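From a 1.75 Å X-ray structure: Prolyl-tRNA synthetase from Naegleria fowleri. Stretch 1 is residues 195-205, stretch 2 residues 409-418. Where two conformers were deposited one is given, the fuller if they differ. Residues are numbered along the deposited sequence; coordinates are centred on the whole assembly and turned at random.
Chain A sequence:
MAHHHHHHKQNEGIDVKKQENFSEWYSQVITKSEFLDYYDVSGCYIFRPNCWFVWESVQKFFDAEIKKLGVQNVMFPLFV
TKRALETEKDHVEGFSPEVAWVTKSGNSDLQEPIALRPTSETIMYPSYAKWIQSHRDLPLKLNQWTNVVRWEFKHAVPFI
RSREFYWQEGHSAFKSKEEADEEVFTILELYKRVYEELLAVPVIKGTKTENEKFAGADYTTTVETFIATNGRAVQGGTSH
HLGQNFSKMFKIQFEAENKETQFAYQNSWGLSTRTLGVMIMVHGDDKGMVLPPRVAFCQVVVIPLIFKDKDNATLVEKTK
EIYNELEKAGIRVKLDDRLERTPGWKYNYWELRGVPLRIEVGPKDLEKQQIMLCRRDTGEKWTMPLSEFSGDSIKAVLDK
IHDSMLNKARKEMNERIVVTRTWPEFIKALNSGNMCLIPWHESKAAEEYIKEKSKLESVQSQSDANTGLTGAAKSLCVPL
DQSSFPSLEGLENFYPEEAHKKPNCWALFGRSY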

# COMPACT_ATOMS: atom_id res chain seq x y z
N TYR A 195 -7.41 17.98 -1.46
CA TYR A 195 -7.77 18.75 -0.28
C TYR A 195 -9.22 19.24 -0.35
O TYR A 195 -9.99 19.07 0.60
CB TYR A 195 -6.81 19.91 -0.10
CG TYR A 195 -5.56 19.51 0.64
CD1 TYR A 195 -4.35 19.33 -0.03
CD2 TYR A 195 -5.60 19.28 2.02
CE1 TYR A 195 -3.20 18.96 0.67
CE2 TYR A 195 -4.47 18.90 2.71
CZ TYR A 195 -3.27 18.75 2.04
OH TYR A 195 -2.16 18.37 2.75
N GLU A 196 -9.61 19.83 -1.48
CA GLU A 196 -10.91 20.50 -1.53
C GLU A 196 -12.06 19.51 -1.75
O GLU A 196 -13.07 19.57 -1.04
CB GLU A 196 -10.90 21.59 -2.60
CG GLU A 196 -9.91 22.73 -2.23
CD GLU A 196 -10.24 24.08 -2.84
OE1 GLU A 196 -11.23 24.18 -3.60
OE2 GLU A 196 -9.50 25.04 -2.54
N GLU A 197 -11.91 18.58 -2.69
CA GLU A 197 -13.02 17.70 -3.05
C GLU A 197 -13.14 16.49 -2.11
O GLU A 197 -14.25 16.00 -1.90
CB GLU A 197 -12.88 17.22 -4.50
CG GLU A 197 -13.04 18.34 -5.52
CD GLU A 197 -12.76 17.89 -6.96
OE1 GLU A 197 -12.45 18.77 -7.79
OE2 GLU A 197 -12.85 16.68 -7.27
N LEU A 198 -12.05 16.00 -1.54
CA LEU A 198 -12.11 14.89 -0.59
C LEU A 198 -12.14 15.34 0.86
O LEU A 198 -12.96 14.85 1.65
CB LEU A 198 -10.93 13.93 -0.80
CG LEU A 198 -10.92 13.13 -2.10
CD1 LEU A 198 -9.74 12.17 -2.11
CD2 LEU A 198 -12.24 12.38 -2.25
N LEU A 199 -11.25 16.26 1.24
CA LEU A 199 -11.06 16.66 2.63
C LEU A 199 -11.77 17.95 3.02
O LEU A 199 -11.73 18.32 4.20
CB LEU A 199 -9.55 16.79 2.93
CG LEU A 199 -8.72 15.56 2.53
CD1 LEU A 199 -7.24 15.78 2.82
CD2 LEU A 199 -9.22 14.29 3.22
N ALA A 200 -12.39 18.63 2.06
CA ALA A 200 -13.08 19.91 2.28
C ALA A 200 -12.16 20.95 2.92
O ALA A 200 -12.58 21.76 3.74
CB ALA A 200 -14.35 19.71 3.12
N VAL A 201 -10.89 20.94 2.54
CA VAL A 201 -9.89 21.88 3.04
C VAL A 201 -9.50 22.82 1.90
O VAL A 201 -9.06 22.35 0.85
CB VAL A 201 -8.64 21.17 3.59
CG1 VAL A 201 -7.54 22.20 3.86
CG2 VAL A 201 -8.97 20.39 4.87
N PRO A 202 -9.60 24.14 2.08
CA PRO A 202 -9.21 25.06 1.00
C PRO A 202 -7.71 25.22 0.94
O PRO A 202 -7.00 25.09 1.94
CB PRO A 202 -9.90 26.37 1.41
CG PRO A 202 -9.89 26.32 2.91
CD PRO A 202 -10.12 24.85 3.26
N VAL A 203 -7.21 25.52 -0.27
CA VAL A 203 -5.77 25.63 -0.50
C VAL A 203 -5.47 26.92 -1.24
O VAL A 203 -6.34 27.54 -1.86
CB VAL A 203 -5.18 24.44 -1.30
CG1 VAL A 203 -5.50 23.10 -0.66
CG2 VAL A 203 -5.64 24.48 -2.74
N ILE A 204 -4.20 27.31 -1.17
CA ILE A 204 -3.65 28.40 -1.98
C ILE A 204 -2.46 27.84 -2.74
O ILE A 204 -1.52 27.31 -2.13
CB ILE A 204 -3.21 29.59 -1.12
CG1 ILE A 204 -4.39 30.17 -0.35
CG2 ILE A 204 -2.59 30.66 -2.02
CD1 ILE A 204 -3.98 31.17 0.70
N LYS A 205 -2.50 27.95 -4.07
CA LYS A 205 -1.40 27.49 -4.91
C LYS A 205 -0.34 28.58 -5.01
O LYS A 205 -0.66 29.75 -5.21
CB LYS A 205 -1.90 27.16 -6.31
CG LYS A 205 -2.78 25.95 -6.43
CD LYS A 205 -3.30 25.88 -7.86
CE LYS A 205 -4.10 24.60 -8.12
NZ LYS A 205 -4.64 24.62 -9.51
N ALA A 409 -14.45 26.83 5.94
CA ALA A 409 -13.01 26.90 6.10
C ALA A 409 -12.40 27.93 5.16
O ALA A 409 -11.46 28.64 5.53
CB ALA A 409 -12.39 25.52 5.88
N ARG A 410 -12.94 28.04 3.94
CA ARG A 410 -12.38 29.03 3.01
C ARG A 410 -12.68 30.44 3.48
O ARG A 410 -11.84 31.34 3.35
CB ARG A 410 -12.91 28.82 1.59
CG ARG A 410 -12.00 29.47 0.53
CD ARG A 410 -12.65 29.57 -0.84
NE ARG A 410 -13.19 28.30 -1.32
CZ ARG A 410 -12.45 27.30 -1.81
NH1 ARG A 410 -11.12 27.42 -1.90
NH2 ARG A 410 -13.04 26.19 -2.23
N LYS A 411 -13.88 30.67 4.01
CA LYS A 411 -14.21 32.00 4.53
C LYS A 411 -13.31 32.37 5.71
O LYS A 411 -12.79 33.49 5.77
CB LYS A 411 -15.68 32.05 4.93
CG LYS A 411 -16.17 33.36 5.55
CD LYS A 411 -17.64 33.21 5.92
CE LYS A 411 -18.04 34.08 7.10
NZ LYS A 411 -17.92 35.51 6.77
N GLU A 412 -13.09 31.42 6.63
CA GLU A 412 -12.15 31.65 7.72
C GLU A 412 -10.76 31.96 7.19
O GLU A 412 -10.10 32.91 7.64
CB GLU A 412 -12.11 30.44 8.65
CG GLU A 412 -13.38 30.17 9.43
CD GLU A 412 -13.24 29.03 10.42
OE1 GLU A 412 -12.09 28.72 10.81
OE2 GLU A 412 -14.26 28.43 10.81
N MET A 413 -10.28 31.15 6.24
CA MET A 413 -8.92 31.36 5.73
C MET A 413 -8.77 32.74 5.09
O MET A 413 -7.81 33.47 5.37
CB MET A 413 -8.56 30.27 4.73
CG MET A 413 -7.13 30.44 4.17
SD MET A 413 -6.61 29.06 3.15
CE MET A 413 -7.60 29.37 1.70
N ASN A 414 -9.73 33.12 4.23
CA ASN A 414 -9.61 34.38 3.50
C ASN A 414 -9.69 35.58 4.43
O ASN A 414 -9.01 36.59 4.21
CB ASN A 414 -10.70 34.47 2.42
CG ASN A 414 -10.40 33.61 1.22
OD1 ASN A 414 -9.23 33.39 0.88
ND2 ASN A 414 -11.44 33.12 0.55
N GLU A 415 -10.51 35.49 5.48
CA GLU A 415 -10.57 36.54 6.49
C GLU A 415 -9.26 36.71 7.23
O GLU A 415 -9.02 37.76 7.84
CB GLU A 415 -11.68 36.24 7.51
CG GLU A 415 -13.10 36.43 7.01
CD GLU A 415 -14.14 35.87 7.98
OE1 GLU A 415 -13.78 35.06 8.86
OE2 GLU A 415 -15.33 36.25 7.85
N ARG A 416 -8.40 35.68 7.21
CA ARG A 416 -7.15 35.68 7.97
C ARG A 416 -5.94 35.89 7.08
O ARG A 416 -4.81 35.59 7.48
CB ARG A 416 -7.01 34.38 8.76
CG ARG A 416 -8.16 34.14 9.71
CD ARG A 416 -8.00 34.89 11.00
NE ARG A 416 -7.00 34.27 11.85
CZ ARG A 416 -7.23 33.22 12.63
NH1 ARG A 416 -8.45 32.68 12.67
NH2 ARG A 416 -6.26 32.71 13.37
N ILE A 417 -6.15 36.38 5.86
CA ILE A 417 -5.08 36.81 4.96
C ILE A 417 -5.16 38.33 4.88
O ILE A 417 -6.16 38.88 4.41
CB ILE A 417 -5.20 36.18 3.57
CG1 ILE A 417 -4.99 34.66 3.66
CG2 ILE A 417 -4.16 36.78 2.63
CD1 ILE A 417 -5.42 33.93 2.39
N VAL A 418 -4.12 39.00 5.37
CA VAL A 418 -4.09 40.45 5.49
C VAL A 418 -2.98 40.98 4.60
O VAL A 418 -1.84 40.50 4.68
CB VAL A 418 -3.86 40.88 6.95
CG1 VAL A 418 -3.80 42.39 7.05
CG2 VAL A 418 -4.95 40.30 7.85
O HOH W 1 -8.94 29.42 -1.18

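Two segments more than 200 residues apart in sequence meet here: the end of a helix running through a turn into a strand, and a second helix that also gives way to a strand. Their backbones come nearest at Pro-202 and Arg-410, whose CA atoms lie 5.5 Å apart.

Pro-202 has the most surface covered. Its ring points toward the second helix: CD lies 3.5 Å from Ala-409 CB, a methyl that also points toward the first stretch, and CB lies 3.8 Å from Met-413 CE. Met-413, one helical turn beyond Ala-409, suits its place because its long, flexible thioether chain carries that terminal methyl to both Pro-202 and Ile-204, whose CG1 is 3.9 Å from CE. Ile-204 leaves its backbone sideways, but its apolar chain reaches on to place CD1 3.5 Å from Ile-417 CD1.

Arg-410 also starts sideways, yet its long chain carries the planar guanidinium to the buried Glu-196 carboxylate. Two nitrogens match two oxygens in a salt bridge, NH1 to OE2 at 2.9 Å and NH2 to OE1 at 3.0 Å, both nearly linear, while Pro-202 CB covers one guanidinium face. Glu-196 OE2 also accepts a hydrogen bond from Val-203 N (3.3 Å), tying the helix to the chain that follows. Water 1 O accepts from Arg-410 NH1 (3.0 Å) and donates to Val-203 O (3.3 Å), bridging the stretches.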